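PDB 3DSQ: pyrrolysyl-tRNA synthetase from Desulfitobacterium hafniense, which probably attaches pyrrolysine to its cognate tRNA at the expense of ATP, as a homodimeric class II aminoacyl-tRNA synthetase. Local coordinates for residues F153-Y159 / E171-L177. Residues are numbered along the deposited sequence; the frame is centred on the assembly and turned at random.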
ATOM      1  N   PHE B 153       0.534   8.274 -12.671  1.00 28.88           N
ATOM      2  CA  PHE B 153      -0.189   8.367 -11.409  1.00 27.26           C
ATOM      3  C   PHE B 153       0.271   7.296 -10.445  1.00 26.19           C
ATOM      4  O   PHE B 153       0.861   6.302 -10.855  1.00 25.08           O
ATOM      5  CB  PHE B 153      -1.707   8.243 -11.604  1.00 26.48           C
ATOM      6  CG  PHE B 153      -2.189   6.833 -11.820  1.00 28.47           C
ATOM      7  CD1 PHE B 153      -2.088   6.231 -13.066  1.00 27.09           C
ATOM      8  CD2 PHE B 153      -2.787   6.124 -10.777  1.00 27.76           C
ATOM      9  CE1 PHE B 153      -2.578   4.943 -13.275  1.00 26.86           C
ATOM     10  CE2 PHE B 153      -3.280   4.837 -10.972  1.00 25.77           C
ATOM     11  CZ  PHE B 153      -3.177   4.244 -12.223  1.00 27.43           C
ATOM     12  N   GLU B 154       0.026   7.532  -9.158  1.00 26.24           N
ATOM     13  CA  GLU B 154       0.363   6.574  -8.112  1.00 23.24           C
ATOM     14  C   GLU B 154      -0.711   6.625  -7.036  1.00 19.40           C
ATOM     15  O   GLU B 154      -1.275   7.674  -6.741  1.00 19.38           O
ATOM     16  CB  GLU B 154       1.751   6.859  -7.484  1.00 25.13           C
ATOM     17  CG  GLU B 154       2.144   5.822  -6.389  1.00 23.58           C
ATOM     18  CD  GLU B 154       3.601   5.925  -5.900  1.00 26.14           C
ATOM     19  OE1 GLU B 154       4.010   5.085  -5.061  1.00 22.72           O
ATOM     20  OE2 GLU B 154       4.336   6.828  -6.351  1.00 24.53           O
ATOM     21  N   ILE B 155      -1.011   5.465  -6.476  1.00 20.74           N
ATOM     22  CA  ILE B 155      -1.990   5.338  -5.409  1.00 21.85           C
ATOM     23  C   ILE B 155      -1.156   4.731  -4.292  1.00 22.66           C
ATOM     24  O   ILE B 155      -0.617   3.647  -4.457  1.00 22.74           O
ATOM     25  CB  ILE B 155      -3.102   4.334  -5.765  1.00 21.57           C
ATOM     26  CG1 ILE B 155      -3.919   4.844  -6.963  1.00 24.46           C
ATOM     27  CG2 ILE B 155      -3.991   4.112  -4.546  1.00 22.50           C
ATOM     28  CD1 ILE B 155      -5.077   3.915  -7.368  1.00 22.89           C
ATOM     29  N   GLY B 156      -1.017   5.420  -3.168  1.00 22.12           N
ATOM     30  CA  GLY B 156      -0.204   4.837  -2.123  1.00 23.55           C
ATOM     31  C   GLY B 156      -0.187   5.555  -0.794  1.00 22.58           C
ATOM     32  O   GLY B 156      -0.520   6.730  -0.680  1.00 24.78           O
ATOM     33  N   THR B 157       0.241   4.819   0.212  1.00 22.24           N
ATOM     34  CA  THR B 157       0.293   5.309   1.571  1.00 23.32           C
ATOM     35  C   THR B 157       1.223   6.497   1.755  1.00 21.42           C
ATOM     36  O   THR B 157       2.345   6.498   1.266  1.00 19.15           O
ATOM     37  CB  THR B 157       0.721   4.177   2.520  1.00 22.98           C
ATOM     38  OG1 THR B 157      -0.122   3.040   2.291  1.00 25.53           O
ATOM     39  CG2 THR B 157       0.589   4.613   3.989  1.00 20.94           C
ATOM     40  N   CYS B 158       0.702   7.509   2.442  1.00 22.18           N
ATOM     41  CA  CYS B 158       1.434   8.716   2.784  1.00 24.00           C
ATOM     42  C   CYS B 158       1.224   8.868   4.283  1.00 23.09           C
ATOM     43  O   CYS B 158       0.300   8.280   4.843  1.00 19.79           O
ATOM     44  CB  CYS B 158       0.909   9.936   2.014  1.00 23.11           C
ATOM     45  SG  CYS B 158       1.434   9.936   0.271  1.00 25.13           S
ATOM     46  N   TYR B 159       2.093   9.641   4.925  1.00 22.93           N
ATOM     47  CA  TYR B 159       2.044   9.798   6.364  1.00 25.77           C
ATOM     48  C   TYR B 159       2.259  11.231   6.840  1.00 26.89           C
ATOM     49  O   TYR B 159       3.133  11.938   6.342  1.00 25.76           O
ATOM     50  CB  TYR B 159       3.127   8.937   7.010  1.00 25.48           C
ATOM     51  CG  TYR B 159       3.189   7.500   6.556  1.00 25.75           C
ATOM     52  CD1 TYR B 159       3.680   7.160   5.289  1.00 23.53           C
ATOM     53  CD2 TYR B 159       2.805   6.468   7.415  1.00 24.67           C
ATOM     54  CE1 TYR B 159       3.790   5.827   4.897  1.00 23.59           C
ATOM     55  CE2 TYR B 159       2.911   5.137   7.034  1.00 23.37           C
ATOM     56  CZ  TYR B 159       3.406   4.819   5.782  1.00 24.81           C
ATOM     57  OH  TYR B 159       3.570   3.496   5.446  1.00 23.92           O
ATOM     58  N   GLU B 171      -1.639   7.434   8.801  1.00 24.79           N
ATOM     59  CA  GLU B 171      -1.401   6.680   7.567  1.00 24.95           C
ATOM     60  C   GLU B 171      -2.610   6.896   6.667  1.00 23.03           C
ATOM     61  O   GLU B 171      -3.718   6.574   7.051  1.00 19.99           O
ATOM     62  CB  GLU B 171      -1.295   5.173   7.848  1.00 27.29           C
ATOM     63  CG  GLU B 171      -0.194   4.768   8.786  1.00 30.09           C
ATOM     64  CD  GLU B 171      -0.017   3.268   8.857  1.00 26.78           C
ATOM     65  OE1 GLU B 171       0.127   2.633   7.792  1.00 25.82           O
ATOM     66  OE2 GLU B 171      -0.008   2.726   9.981  1.00 27.64           O
ATOM     67  N   PHE B 172      -2.397   7.435   5.477  1.00 22.91           N
ATOM     68  CA  PHE B 172      -3.500   7.660   4.567  1.00 22.40           C
ATOM     69  C   PHE B 172      -3.098   7.287   3.138  1.00 23.37           C
ATOM     70  O   PHE B 172      -1.911   7.204   2.803  1.00 22.69           O
ATOM     71  CB  PHE B 172      -4.013   9.110   4.684  1.00 20.02           C
ATOM     72  CG  PHE B 172      -2.951  10.177   4.485  1.00 20.26           C
ATOM     73  CD1 PHE B 172      -2.758  10.757   3.237  1.00 20.07           C
ATOM     74  CD2 PHE B 172      -2.160  10.612   5.555  1.00 21.08           C
ATOM     75  CE1 PHE B 172      -1.797  11.758   3.039  1.00 23.51           C
ATOM     76  CE2 PHE B 172      -1.185  11.619   5.374  1.00 15.95           C
ATOM     77  CZ  PHE B 172      -1.003  12.192   4.122  1.00 21.01           C
ATOM     78  N   THR B 173      -4.099   7.021   2.310  1.00 23.16           N
ATOM     79  CA  THR B 173      -3.857   6.617   0.937  1.00 18.86           C
ATOM     80  C   THR B 173      -4.151   7.777   0.007  1.00 20.85           C
ATOM     81  O   THR B 173      -5.236   8.360   0.041  1.00 23.14           O
ATOM     82  CB  THR B 173      -4.754   5.421   0.547  1.00 20.55           C
ATOM     83  OG1 THR B 173      -4.745   4.448   1.604  1.00 19.95           O
ATOM     84  CG2 THR B 173      -4.245   4.761  -0.743  1.00 17.96           C
ATOM     85  N   MET B 174      -3.172   8.104  -0.824  1.00 21.24           N
ATOM     86  CA  MET B 174      -3.296   9.185  -1.782  1.00 24.39           C
ATOM     87  C   MET B 174      -3.266   8.646  -3.193  1.00 23.71           C
ATOM     88  O   MET B 174      -2.545   7.691  -3.491  1.00 21.37           O
ATOM     89  CB  MET B 174      -2.137  10.187  -1.653  1.00 24.12           C
ATOM     90  CG  MET B 174      -2.196  11.083  -0.434  1.00 30.28           C
ATOM     91  SD  MET B 174      -3.645  12.156  -0.426  1.00 32.75           S
ATOM     92  CE  MET B 174      -4.594  11.320   0.750  1.00 36.43           C
ATOM     93  N   LEU B 175      -4.083   9.265  -4.037  1.00 26.19           N
ATOM     94  CA  LEU B 175      -4.140   8.966  -5.455  1.00 28.05           C
ATOM     95  C   LEU B 175      -3.661  10.295  -6.009  1.00 27.60           C
ATOM     96  O   LEU B 175      -4.186  11.342  -5.646  1.00 30.01           O
ATOM     97  CB  LEU B 175      -5.572   8.710  -5.938  1.00 29.14           C
ATOM     98  CG  LEU B 175      -5.808   9.028  -7.432  1.00 30.47           C
ATOM     99  CD1 LEU B 175      -4.891   8.187  -8.305  1.00 28.79           C
ATOM    100  CD2 LEU B 175      -7.269   8.784  -7.801  1.00 32.24           C
ATOM    101  N   ASN B 176      -2.647  10.273  -6.853  1.00 28.76           N
ATOM    102  CA  ASN B 176      -2.170  11.518  -7.418  1.00 31.13           C
ATOM    103  C   ASN B 176      -1.950  11.254  -8.884  1.00 30.21           C
ATOM    104  O   ASN B 176      -1.047  10.514  -9.238  1.00 30.00           O
ATOM    105  CB  ASN B 176      -0.852  11.949  -6.769  1.00 32.04           C
ATOM    106  CG  ASN B 176      -0.472  13.376  -7.115  1.00 36.58           C
ATOM    107  OD1 ASN B 176      -0.653  13.827  -8.249  1.00 36.26           O
ATOM    108  ND2 ASN B 176       0.071  14.093  -6.139  1.00 37.99           N
ATOM    109  N   LEU B 177      -2.794  11.831  -9.736  1.00 30.30           N
ATOM    110  CA  LEU B 177      -2.624  11.632 -11.165  1.00 29.61           C
ATOM    111  C   LEU B 177      -2.115  12.909 -11.798  1.00 26.74           C
ATOM    112  O   LEU B 177      -2.446  14.010 -11.370  1.00 26.22           O
ATOM    113  CB  LEU B 177      -3.921  11.155 -11.833  1.00 31.96           C
ATOM    114  CG  LEU B 177      -5.288  11.806 -11.653  1.00 33.69           C
ATOM    115  CD1 LEU B 177      -5.197  13.309 -11.673  1.00 37.37           C
ATOM    116  CD2 LEU B 177      -6.181  11.300 -12.794  1.00 34.07           C
TER
HETATM  117  O   HOH W   1      -2.538   2.651   1.474  1.00 42.32           O
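C158 and F172 face each other in the antiparallel beta hairpin of strands 150-159 and 171-180, part of the central sheet of the class II synthetase core. Three hydrogen-bonded pairs, E154 with N176, G156 with M174 and C158 with F172, each exchange two backbone bonds; the shortest runs from C158 N to F172 O, 2.7 Å.

F172 has its CG between the backbone N and the carbonyl carbon (chi1 55°), which swings the ring back across the strand 153-159. One ring face lies on C158: CE1 is 3.4 Å from C158 CB, and C158 O lies over the same face, 3.5 Å above the F172 ring plane and offset toward its rim. C158 SG turns on to M174 CG, 3.9 Å away. Replacing F172 by an alanine would remove the ring and is likely to leave C158 CB and C158 O without their aromatic cover.

On the other face of the sheet, L175 CD1 touches both I155 CG1 (3.7 Å) and F153 CD2 (3.8 Å). Farther along, one water joins the two threonines, 2.6 Å from T157 OG1 and donating to T173 OG1, which also hydrogen-bonds to E258 OE2. Y159 and E171 then run side by side, with E171 CG 3.6 Å from Y159 CE2 and the ring and carboxylate planes 21° apart; T96 of the second subunit hydrogen-bonds to both Y159 OH and E171 OE1.

E154 forms a salt bridge with R128 through OE1 and hydrogen-bonds to T94 through OE2. L175 and L177 pack on helices 72-85 and 187-201, I155 touches L257 of helix 257-265, and the hairpin lies between strands 90-91 and 250-256.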